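Long-range contact in prephenate dehydrogenase (Aquifex aeolicus, PDB 2G5C), which probably catalyses the NAD-dependent oxidative decarboxylation of prephenate to 3-(4-hydroxyphenyl)pyruvate, a step of tyrosine biosynthesis: residues Thr144-Thr149 with Met171-His176. Numbering follows the deposited sequence.
Sequences TPTKKT and MSPELH
Thr144 and Thr146 meet Pro173, the first residue of helix 173-201, where the adjacent strands 140-143 and 167-170 of the nucleotide-binding Rossmann-type domain run out. No hydrogen bond joins the two segments; the closest approach is a CA-H...O contact, Thr144 CA to Met171 O at 3.0 Å with 142° at the hydrogen. Pro173 CG sits against both threonines, 3.9 Å from Thr144 CB and 3.8 Å from Thr146 CG2, and the Thr146 side chain crosses the proline at about a right angle. An alanine at Pro173 would probably open a gap beside both threonines, since it lacks the CG that touches them. Thr144 CG2 stands anti to the carbonyl carbon, beside the backbone N, and this methyl comes within 4.1 Å of His176 CB, approaching the imidazole obliquely. His176 NE2 is hydrogen-bonded to His118 ND1, and its side chain lies about 6 Å from that of Ser97, an NAD-binding residue. Further out, Tyr104 of helix 101-110 touches Thr146 and Pro173, while Glu107 OE2, on the same helix, hydrogen-bonds Thr146 OG1. The loop also braces itself, Thr146 N donating to Thr149 OG1 almost straight (176°). Ser172 N-caps the helix, its OG accepting from Leu175 N at 3.0 Å.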
ATOM      1  N   THR A 144     -18.106  16.109  13.954  1.00 25.98           N
ATOM      2  CA  THR A 144     -17.250  17.021  14.695  1.00 26.79           C
ATOM      3  C   THR A 144     -18.029  18.166  15.333  1.00 27.87           C
ATOM      4  O   THR A 144     -18.005  19.301  14.855  1.00 27.74           O
ATOM      5  CB  THR A 144     -16.140  17.599  13.789  1.00 25.72           C
ATOM      6  OG1 THR A 144     -16.727  18.334  12.712  1.00 25.22           O
ATOM      7  CG2 THR A 144     -15.291  16.473  13.213  1.00 25.50           C
ATOM      8  N   PRO A 145     -18.739  17.877  16.429  1.00 29.11           N
ATOM      9  CA  PRO A 145     -19.507  18.927  17.098  1.00 31.70           C
ATOM     10  C   PRO A 145     -18.586  19.863  17.875  1.00 34.02           C
ATOM     11  O   PRO A 145     -17.481  19.483  18.273  1.00 32.51           O
ATOM     12  CB  PRO A 145     -20.437  18.138  18.008  1.00 30.98           C
ATOM     13  CG  PRO A 145     -19.583  16.975  18.403  1.00 31.08           C
ATOM     14  CD  PRO A 145     -18.950  16.573  17.082  1.00 29.00           C
ATOM     15  N   THR A 146     -19.041  21.093  18.067  1.00 35.91           N
ATOM     16  CA  THR A 146     -18.289  22.094  18.811  1.00 37.60           C
ATOM     17  C   THR A 146     -19.192  22.591  19.936  1.00 39.21           C
ATOM     18  O   THR A 146     -20.220  21.975  20.231  1.00 38.28           O
ATOM     19  CB  THR A 146     -17.911  23.294  17.927  1.00 37.03           C
ATOM     20  OG1 THR A 146     -19.101  24.000  17.549  1.00 38.06           O
ATOM     21  CG2 THR A 146     -17.182  22.826  16.679  1.00 36.73           C
ATOM     22  N   LYS A 147     -18.820  23.706  20.555  1.00 40.97           N
ATOM     23  CA  LYS A 147     -19.626  24.253  21.639  1.00 42.45           C
ATOM     24  C   LYS A 147     -20.858  24.955  21.075  1.00 41.19           C
ATOM     25  O   LYS A 147     -21.909  24.985  21.712  1.00 41.25           O
ATOM     26  CB  LYS A 147     -18.799  25.230  22.479  1.00 43.48           C
ATOM     27  CG  LYS A 147     -19.469  25.641  23.782  1.00 47.20           C
ATOM     28  CD  LYS A 147     -18.534  26.478  24.645  1.00 50.66           C
ATOM     29  CE  LYS A 147     -19.157  26.810  25.997  1.00 51.53           C
ATOM     30  NZ  LYS A 147     -18.205  27.553  26.868  1.00 52.62           N
ATOM     31  N   LYS A 148     -20.725  25.507  19.872  1.00 40.32           N
ATOM     32  CA  LYS A 148     -21.826  26.210  19.218  1.00 39.91           C
ATOM     33  C   LYS A 148     -22.788  25.250  18.525  1.00 40.03           C
ATOM     34  O   LYS A 148     -23.841  25.661  18.038  1.00 39.22           O
ATOM     35  CB  LYS A 148     -21.282  27.201  18.187  1.00 41.08           C
ATOM     36  CG  LYS A 148     -20.295  28.207  18.752  1.00 43.51           C
ATOM     37  CD  LYS A 148     -19.861  29.207  17.694  1.00 45.53           C
ATOM     38  CE  LYS A 148     -18.833  30.184  18.246  1.00 46.45           C
ATOM     39  NZ  LYS A 148     -18.459  31.222  17.244  1.00 47.47           N
ATOM     40  N   THR A 149     -22.422  23.972  18.479  1.00 39.72           N
ATOM     41  CA  THR A 149     -23.253  22.959  17.836  1.00 39.49           C
ATOM     42  C   THR A 149     -24.573  22.746  18.568  1.00 40.41           C
ATOM     43  O   THR A 149     -24.616  22.717  19.797  1.00 39.69           O
ATOM     44  CB  THR A 149     -22.513  21.607  17.747  1.00 38.09           C
ATOM     45  OG1 THR A 149     -21.307  21.772  16.992  1.00 36.76           O
ATOM     46  CG2 THR A 149     -23.385  20.567  17.064  1.00 37.97           C
HETATM   47  N   MSE A 171     -15.346  13.685  17.369  1.00 33.92           N
HETATM   48  CA  MSE A 171     -13.984  14.205  17.416  1.00 33.26           C
HETATM   49  C   MSE A 171     -14.068  15.705  17.212  1.00 31.17           C
HETATM   50  O   MSE A 171     -14.952  16.181  16.508  1.00 32.84           O
HETATM   51  CB  MSE A 171     -13.130  13.630  16.281  1.00 36.06           C
HETATM   52  CG  MSE A 171     -12.788  12.162  16.380  1.00 38.66           C
HETATM   53 SE   MSE A 171     -11.529  11.694  14.972  1.00 46.14          SE
HETATM   54  CE  MSE A 171     -10.004  12.681  15.581  1.00 42.03           C
ATOM     55  N   SER A 172     -13.159  16.459  17.816  1.00 28.65           N
ATOM     56  CA  SER A 172     -13.173  17.895  17.612  1.00 26.89           C
ATOM     57  C   SER A 172     -12.705  18.115  16.176  1.00 27.44           C
ATOM     58  O   SER A 172     -12.048  17.249  15.590  1.00 25.96           O
ATOM     59  CB  SER A 172     -12.213  18.596  18.569  1.00 28.58           C
ATOM     60  OG  SER A 172     -10.865  18.309  18.235  1.00 29.47           O
ATOM     61  N   PRO A 173     -13.063  19.259  15.578  1.00 26.45           N
ATOM     62  CA  PRO A 173     -12.649  19.548  14.204  1.00 26.43           C
ATOM     63  C   PRO A 173     -11.134  19.434  14.015  1.00 27.45           C
ATOM     64  O   PRO A 173     -10.659  18.920  12.998  1.00 25.24           O
ATOM     65  CB  PRO A 173     -13.153  20.968  13.998  1.00 25.72           C
ATOM     66  CG  PRO A 173     -14.437  20.957  14.754  1.00 24.76           C
ATOM     67  CD  PRO A 173     -14.066  20.239  16.040  1.00 25.73           C
ATOM     68  N   GLU A 174     -10.380  19.913  15.002  1.00 26.82           N
ATOM     69  CA  GLU A 174      -8.927  19.880  14.929  1.00 26.80           C
ATOM     70  C   GLU A 174      -8.326  18.496  15.129  1.00 24.08           C
ATOM     71  O   GLU A 174      -7.344  18.148  14.473  1.00 24.71           O
ATOM     72  CB  GLU A 174      -8.313  20.872  15.927  1.00 28.77           C
ATOM     73  CG  GLU A 174      -9.080  21.037  17.234  1.00 34.83           C
ATOM     74  CD  GLU A 174     -10.387  21.803  17.062  1.00 35.41           C
ATOM     75  OE1 GLU A 174     -10.351  22.954  16.569  1.00 38.01           O
ATOM     76  OE2 GLU A 174     -11.450  21.254  17.419  1.00 37.68           O
ATOM     77  N   LEU A 175      -8.905  17.699  16.021  1.00 22.81           N
ATOM     78  CA  LEU A 175      -8.385  16.359  16.247  1.00 23.64           C
ATOM     79  C   LEU A 175      -8.614  15.514  15.001  1.00 22.91           C
ATOM     80  O   LEU A 175      -7.764  14.713  14.626  1.00 20.67           O
ATOM     81  CB  LEU A 175      -9.055  15.698  17.452  1.00 23.63           C
ATOM     82  CG  LEU A 175      -8.537  14.294  17.791  1.00 27.25           C
ATOM     83  CD1 LEU A 175      -7.023  14.322  17.993  1.00 26.35           C
ATOM     84  CD2 LEU A 175      -9.239  13.779  19.044  1.00 26.37           C
ATOM     85  N   HIS A 176      -9.763  15.697  14.357  1.00 21.33           N
ATOM     86  CA  HIS A 176     -10.061  14.942  13.141  1.00 21.50           C
ATOM     87  C   HIS A 176      -8.997  15.193  12.082  1.00 19.08           C
ATOM     88  O   HIS A 176      -8.455  14.256  11.509  1.00 18.97           O
ATOM     89  CB  HIS A 176     -11.439  15.327  12.592  1.00 20.89           C
ATOM     90  CG  HIS A 176     -11.735  14.765  11.233  1.00 19.78           C
ATOM     91  ND1 HIS A 176     -11.211  15.299  10.074  1.00 20.11           N
ATOM     92  CD2 HIS A 176     -12.508  13.722  10.848  1.00 18.89           C
ATOM     93  CE1 HIS A 176     -11.650  14.611   9.035  1.00 20.06           C
ATOM     94  NE2 HIS A 176     -12.438  13.648   9.477  1.00 19.84           N
TER